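Elongation factor G (Thermus thermophilus, PDB 2DY1) binds GTP and magnesium and probably works as a GTPase that serves translocation in the elongation phase of protein synthesis. Local coordinates at residues A[172-175]-A[176-179]; A[238-241]-A[242-246]; A[367-370]-A[371-374]. One frame throughout, in Å; residues are numbered along the deposited sequence.

Overall arrangement
Interactions 1 and 2 belong to the GTP-binding domain. Their centres are about 20 Å apart, and their nearest atoms about 7 Å, so they do not touch. Interaction 1 turns the chain from strand 168-174 into strand 179-184. Its L172 end lies towards the nucleotide pocket without touching it: the side chain is about 8 Å from that of the GTP-binding S254 and about 11 Å from the bound GTP. Interaction 2 ends helix 231-243, away from the annotated sites. Interaction 3 is a surface turn between strands 361-363 and 383-389. Its centre is about 24 Å from that of interaction 2 and about 42 Å from that of interaction 1.

Interaction 1. Residues A[172-175]-A[176-179]; sequences LIDV and FHGK
D174 and H177 meet at a slant across a tight turn. Their carboxylate and imidazole planes are 32° apart, and the carboxylate lies at the edge of the ring, near its plane. CG of D174 is anti to the backbone N (chi1 176°), which brings OD1 over the start of the turn. There OD1 accepts N-H of H177, with 3.0 Å between H177 N and D174 OD1. The place of OD1 is less sure, because the model puts it too close to the H177 ring. The F176 ring itself leads away from D174 and sets CD2 over one face of the H177 ring, offset toward its rim.

The backbone closes the turn. D174 N donates to K179 O at 2.8 Å. G178 N reaches D174 O at 3.0 Å, but this bond is weak. I173 CA adds a C-H contact to K179 O at 3.5 Å. V175 turns to the interior, where its side chain touches L161, F204 and R205. I173 rests on V201 of helix 198-213. G178 has positive phi, which favours glycine. Since G178 and K179 both face D174, this is a G1 beta bulge at the end of an antiparallel beta hairpin.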
loop_
_atom_site.group_PDB
_atom_site.type_symbol
_atom_site.label_atom_id
_atom_site.label_comp_id
_atom_site.label_asym_id
_atom_site.label_seq_id
_atom_site.Cartn_x
_atom_site.Cartn_y
_atom_site.Cartn_z
ATOM N N LEU A 172 24.747 -6.078 -26.310
ATOM C CA LEU A 172 23.863 -5.012 -26.731
ATOM C C LEU A 172 24.255 -4.366 -28.037
ATOM O O LEU A 172 25.439 -4.272 -28.369
ATOM C CB LEU A 172 23.893 -3.870 -25.694
ATOM C CG LEU A 172 23.613 -4.143 -24.223
ATOM C CD1 LEU A 172 23.644 -2.832 -23.450
ATOM C CD2 LEU A 172 22.249 -4.805 -24.105
ATOM N N ILE A 173 23.238 -3.937 -28.768
ATOM C CA ILE A 173 23.429 -3.158 -29.985
ATOM C C ILE A 173 22.812 -1.822 -29.595
ATOM O O ILE A 173 21.605 -1.730 -29.309
ATOM C CB ILE A 173 22.663 -3.735 -31.192
ATOM C CG1 ILE A 173 23.235 -5.095 -31.575
ATOM C CG2 ILE A 173 22.791 -2.775 -32.400
ATOM C CD1 ILE A 173 22.410 -5.822 -32.618
ATOM N N ASP A 174 23.644 -0.789 -29.543
ATOM C CA ASP A 174 23.180 0.541 -29.175
ATOM C C ASP A 174 22.663 1.143 -30.477
ATOM O O ASP A 174 23.448 1.500 -31.350
ATOM C CB ASP A 174 24.353 1.337 -28.605
ATOM C CG ASP A 174 23.974 2.754 -28.279
ATOM O OD1 ASP A 174 23.817 3.528 -29.241
ATOM O OD2 ASP A 174 23.818 3.085 -27.077
ATOM N N VAL A 175 21.336 1.206 -30.605
ATOM C CA VAL A 175 20.683 1.662 -31.838
ATOM C C VAL A 175 21.174 2.987 -32.372
ATOM O O VAL A 175 21.501 3.111 -33.556
ATOM C CB VAL A 175 19.147 1.754 -31.645
ATOM C CG1 VAL A 175 18.482 2.228 -32.911
ATOM C CG2 VAL A 175 18.596 0.403 -31.240
ATOM N N PHE A 176 21.213 3.977 -31.498
ATOM C CA PHE A 176 21.636 5.319 -31.884
ATOM C C PHE A 176 23.003 5.402 -32.565
ATOM O O PHE A 176 23.137 6.039 -33.622
ATOM C CB PHE A 176 21.650 6.228 -30.655
ATOM C CG PHE A 176 21.931 7.674 -30.971
ATOM C CD1 PHE A 176 20.889 8.557 -31.233
ATOM C CD2 PHE A 176 23.235 8.156 -30.993
ATOM C CE1 PHE A 176 21.145 9.904 -31.511
ATOM C CE2 PHE A 176 23.504 9.500 -31.271
ATOM C CZ PHE A 176 22.456 10.374 -31.529
ATOM N N HIS A 177 24.015 4.770 -31.968
ATOM C CA HIS A 177 25.359 4.835 -32.515
ATOM C C HIS A 177 25.731 3.734 -33.502
ATOM O O HIS A 177 26.800 3.789 -34.112
ATOM C CB HIS A 177 26.377 4.870 -31.376
ATOM C CG HIS A 177 26.092 5.920 -30.350
ATOM N ND1 HIS A 177 26.393 7.251 -30.540
ATOM C CD2 HIS A 177 25.507 5.836 -29.131
ATOM C CE1 HIS A 177 26.008 7.942 -29.480
ATOM N NE2 HIS A 177 25.466 7.107 -28.612
ATOM N N GLY A 178 24.856 2.748 -33.676
ATOM C CA GLY A 178 25.153 1.671 -34.608
ATOM C C GLY A 178 26.414 0.933 -34.204
ATOM O O GLY A 178 27.269 0.610 -35.033
ATOM N N LYS A 179 26.541 0.676 -32.907
ATOM C CA LYS A 179 27.694 -0.027 -32.390
ATOM C C LYS A 179 27.192 -1.150 -31.514
ATOM O O LYS A 179 26.082 -1.083 -30.987
ATOM C CB LYS A 179 28.594 0.920 -31.595
ATOM C CG LYS A 179 29.273 1.972 -32.473
ATOM C CD LYS A 179 30.340 2.734 -31.719
ATOM C CE LYS A 179 30.965 3.803 -32.605
ATOM N NZ LYS A 179 31.961 4.627 -31.864
#

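Interaction 2. Residues A[238-241]-A[242-246]; sequences FHEA and VRRGL
E240 holds R243 and R244 in one salt-bridge network on the exposed side of the last helical turn. E240 and R243 run alongside with their ends together, their flat groups 49° apart. R243 NE donates to E240 OE1 at 3.1 Å in a nearly straight bond (176°). OE1 lies in the guanidinium plane, but NE comes to it from above the carboxylate plane. R243 NH2 pairs with OE2 of the same carboxylate, though the modelled spacing is too short to trust in detail. The R244 guanidinium stands almost square to the carboxylate, at 88°, with E240 CD over the centre of one face. E240 OE2 and R244 NH2 pair by charge only, since the oxygen lies well out of the guanidinium plane; OE2 is crowded in the model, so details are doubtful. The bend of E240 at chi2 folds its carboxylate back toward both arginines.

On the inner side F238 and V242 lie together. V242 CG2 lies over the F238 ring face, 4.2 Å from the ring centroid, as a CH-pi contact. P249 of strand 248-252 touches both residues. H239 is held by E270 O and by E277.

The helical backbone brings these residues to one turn's spacing. V242 N donates to F238 O at 3.0 Å, and R243 N to H239 O at 3.0 Å. Beyond R244 the chain leaves the helix at G245. G245 N bonds V242 O at 3.0 Å and L246 N bonds A241 O at 2.9 Å. These two bonds, with positive phi at G245, make a Schellman motif that ends helix 231-243.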
loop_
_atom_site.group_PDB
_atom_site.type_symbol
_atom_site.label_atom_id
_atom_site.label_comp_id
_atom_site.label_asym_id
_atom_site.label_seq_id
_atom_site.Cartn_x
_atom_site.Cartn_y
_atom_site.Cartn_z
ATOM N N PHE A 238 16.053 14.704 -26.718
ATOM C CA PHE A 238 15.800 13.399 -26.087
ATOM C C PHE A 238 15.599 13.588 -24.583
ATOM O O PHE A 238 14.586 13.153 -24.039
ATOM C CB PHE A 238 16.989 12.469 -26.341
ATOM C CG PHE A 238 16.968 11.196 -25.520
ATOM C CD1 PHE A 238 15.969 10.259 -25.703
ATOM C CD2 PHE A 238 17.969 10.949 -24.590
ATOM C CE1 PHE A 238 15.964 9.057 -24.958
ATOM C CE2 PHE A 238 17.973 9.755 -23.838
ATOM C CZ PHE A 238 16.972 8.818 -24.031
ATOM N N HIS A 239 16.547 14.252 -23.936
ATOM C CA HIS A 239 16.470 14.496 -22.487
ATOM C C HIS A 239 15.210 15.275 -22.119
ATOM O O HIS A 239 14.539 14.982 -21.126
ATOM C CB HIS A 239 17.694 15.283 -22.019
ATOM C CG HIS A 239 17.810 15.386 -20.528
ATOM N ND1 HIS A 239 18.393 14.400 -19.754
ATOM C CD2 HIS A 239 17.407 16.349 -19.668
ATOM C CE1 HIS A 239 18.343 14.757 -18.483
ATOM N NE2 HIS A 239 17.750 15.936 -18.402
ATOM N N GLU A 240 14.870 16.269 -22.934
ATOM C CA GLU A 240 13.702 17.078 -22.654
ATOM C C GLU A 240 12.413 16.289 -22.832
ATOM O O GLU A 240 11.460 16.448 -22.065
ATOM C CB GLU A 240 13.740 18.318 -23.570
ATOM C CG GLU A 240 12.656 19.337 -23.331
ATOM C CD GLU A 240 12.713 19.982 -21.959
ATOM O OE1 GLU A 240 13.758 19.895 -21.268
ATOM O OE2 GLU A 240 11.695 20.594 -21.586
ATOM N N ALA A 241 12.376 15.406 -23.830
ATOM C CA ALA A 241 11.183 14.616 -24.051
ATOM C C ALA A 241 10.961 13.626 -22.897
ATOM O O ALA A 241 9.829 13.395 -22.484
ATOM C CB ALA A 241 11.274 13.842 -25.380
ATOM N N VAL A 242 12.046 13.028 -22.417
ATOM C CA VAL A 242 11.917 12.069 -21.317
ATOM C C VAL A 242 11.476 12.825 -20.063
ATOM O O VAL A 242 10.608 12.348 -19.333
ATOM C CB VAL A 242 13.244 11.324 -21.074
ATOM C CG1 VAL A 242 13.112 10.378 -19.838
ATOM C CG2 VAL A 242 13.569 10.476 -22.305
ATOM N N ARG A 243 12.063 13.997 -19.841
ATOM C CA ARG A 243 11.705 14.831 -18.691
ATOM C C ARG A 243 10.194 15.103 -18.635
ATOM O O ARG A 243 9.597 15.118 -17.550
ATOM C CB ARG A 243 12.462 16.165 -18.744
ATOM C CG ARG A 243 12.181 17.077 -17.536
ATOM C CD ARG A 243 12.880 18.422 -17.672
ATOM N NE ARG A 243 12.244 19.289 -18.671
ATOM C CZ ARG A 243 11.065 19.893 -18.523
ATOM N NH1 ARG A 243 10.354 19.742 -17.411
ATOM N NH2 ARG A 243 10.598 20.680 -19.487
ATOM N N ARG A 244 9.581 15.321 -19.804
ATOM C CA ARG A 244 8.159 15.624 -19.918
ATOM C C ARG A 244 7.244 14.405 -20.017
ATOM O O ARG A 244 6.024 14.530 -20.159
ATOM C CB ARG A 244 7.939 16.542 -21.134
ATOM C CG ARG A 244 8.565 17.907 -20.993
ATOM C CD ARG A 244 8.495 18.670 -22.317
ATOM N NE ARG A 244 8.798 20.085 -22.140
ATOM C CZ ARG A 244 9.371 20.854 -23.062
ATOM N NH1 ARG A 244 9.713 20.347 -24.237
ATOM N NH2 ARG A 244 9.604 22.135 -22.802
ATOM N N GLY A 245 7.829 13.210 -19.928
ATOM C CA GLY A 245 7.028 12.009 -20.005
ATOM C C GLY A 245 6.470 11.742 -21.387
ATOM O O GLY A 245 5.433 11.090 -21.516
ATOM N N LEU A 246 7.170 12.233 -22.409
ATOM C CA LEU A 246 6.739 12.059 -23.793
ATOM C C LEU A 246 7.404 10.873 -24.493
ATOM O O LEU A 246 6.965 10.448 -25.567
ATOM C CB LEU A 246 7.002 13.345 -24.582
ATOM C CG LEU A 246 6.287 14.596 -24.047
ATOM C CD1 LEU A 246 6.710 15.791 -24.879
ATOM C CD2 LEU A 246 4.779 14.402 -24.095
#

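Interaction 3. Residues A[367-370]-A[371-374]; sequences KPES and EEVP
E372 reaches back with its carboxylate to the backbone of E369. E369 N donates to E372 OE1 at 2.9 Å in a fairly straight bond (167°). The amide meets the anti side of the oxygen, 21° out of the carboxylate plane. CG of E372 sits beside its own backbone N (chi1 -59°), and the chain then extends toward E369. A water also donates to E372 OE1 at 2.6 Å and to K367 O, so this oxygen accepts two bonds.

E369 O is taken by E372 N at 3.1 Å, with the donor above the carbonyl plane. One residue further on, V373 N donates to S370 O, but at 3.5 Å the bond is weak. S370 O has a second donor, a water that also gives a hydrogen bond to V373 O.

The E369 and E371 side chains leave the turn in the same direction. E369 OE1 and E371 OE1 are 4.0 Å apart, unfavourably close for two negative groups. A water donates to both, which probably eases the repulsion. The bend of E371 at chi2 brings its OE1 close to CB of E369.

Under the polar turn, P368 CB touches V373 CG2 at 3.7 Å. Both side chains rest on V361 of strand 361-363, and K367 NZ forms a salt bridge with E319. The backbone angles of S370 and E371, and of E371 and E372, fit two overlapping type I beta turns. They lie in the surface loop joining strand 361-363 to strand 383-389, the first strand of the next sheet.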
loop_
_atom_site.group_PDB
_atom_site.type_symbol
_atom_site.label_atom_id
_atom_site.label_comp_id
_atom_site.label_asym_id
_atom_site.label_seq_id
_atom_site.Cartn_x
_atom_site.Cartn_y
_atom_site.Cartn_z
ATOM N N LYS A 367 7.319 27.772 4.482
ATOM C CA LYS A 367 6.840 26.390 4.489
ATOM C C LYS A 367 6.130 26.055 3.186
ATOM O O LYS A 367 5.427 26.892 2.615
ATOM C CB LYS A 367 5.886 26.153 5.668
ATOM C CG LYS A 367 5.531 24.680 5.865
ATOM C CD LYS A 367 4.654 24.440 7.089
ATOM C CE LYS A 367 3.225 24.792 6.816
ATOM N NZ LYS A 367 2.379 24.456 7.983
ATOM N N PRO A 368 6.322 24.826 2.673
ATOM C CA PRO A 368 5.650 24.456 1.428
ATOM C C PRO A 368 4.166 24.187 1.635
ATOM O O PRO A 368 3.734 23.823 2.732
ATOM C CB PRO A 368 6.374 23.176 1.002
ATOM C CG PRO A 368 6.759 22.572 2.313
ATOM C CD PRO A 368 7.287 23.784 3.069
ATOM N N GLU A 369 3.402 24.388 0.565
ATOM C CA GLU A 369 1.971 24.103 0.560
ATOM C C GLU A 369 1.865 22.734 -0.115
ATOM O O GLU A 369 2.859 22.237 -0.646
ATOM C CB GLU A 369 1.225 25.194 -0.215
ATOM C CG GLU A 369 1.315 26.527 0.535
ATOM C CD GLU A 369 0.544 27.673 -0.116
ATOM O OE1 GLU A 369 -0.016 27.507 -1.219
ATOM O OE2 GLU A 369 0.519 28.749 0.502
ATOM N N SER A 370 0.684 22.122 -0.113
ATOM C CA SER A 370 0.544 20.779 -0.671
ATOM C C SER A 370 0.978 20.564 -2.113
ATOM O O SER A 370 1.472 19.491 -2.438
ATOM C CB SER A 370 -0.899 20.277 -0.496
ATOM O OG SER A 370 -1.802 20.983 -1.331
ATOM N N GLU A 371 0.819 21.568 -2.974
ATOM C CA GLU A 371 1.200 21.418 -4.375
ATOM C C GLU A 371 2.705 21.327 -4.605
ATOM O O GLU A 371 3.144 20.860 -5.647
ATOM C CB GLU A 371 0.665 22.591 -5.211
ATOM C CG GLU A 371 -0.832 22.795 -5.113
ATOM C CD GLU A 371 -1.220 23.765 -4.019
ATOM O OE1 GLU A 371 -0.375 24.078 -3.152
ATOM O OE2 GLU A 371 -2.386 24.211 -4.020
ATOM N N GLU A 372 3.485 21.765 -3.627
ATOM C CA GLU A 372 4.938 21.786 -3.765
ATOM C C GLU A 372 5.671 20.524 -3.326
ATOM O O GLU A 372 6.853 20.363 -3.618
ATOM C CB GLU A 372 5.483 22.982 -2.992
ATOM C CG GLU A 372 4.918 24.314 -3.484
ATOM C CD GLU A 372 5.347 25.495 -2.639
ATOM O OE1 GLU A 372 4.731 25.731 -1.583
ATOM O OE2 GLU A 372 6.310 26.190 -3.030
ATOM N N VAL A 373 4.959 19.625 -2.657
ATOM C CA VAL A 373 5.557 18.394 -2.123
ATOM C C VAL A 373 4.983 17.133 -2.758
ATOM O O VAL A 373 3.780 16.924 -2.710
ATOM C CB VAL A 373 5.274 18.305 -0.604
ATOM C CG1 VAL A 373 6.046 17.144 0.024
ATOM C CG2 VAL A 373 5.640 19.624 0.068
ATOM N N PRO A 374 5.835 16.266 -3.350
ATOM C CA PRO A 374 5.296 15.037 -3.956
ATOM C C PRO A 374 4.507 14.240 -2.920
ATOM O O PRO A 374 4.901 14.153 -1.756
ATOM C CB PRO A 374 6.554 14.284 -4.405
ATOM C CG PRO A 374 7.564 15.401 -4.642
ATOM C CD PRO A 374 7.298 16.347 -3.500
HETATM O O HOH W 1 5.320 27.745 -0.050
HETATM O O HOH W 2 1.154 26.335 -3.603
HETATM O O HOH W 3 1.777 17.304 -0.945
#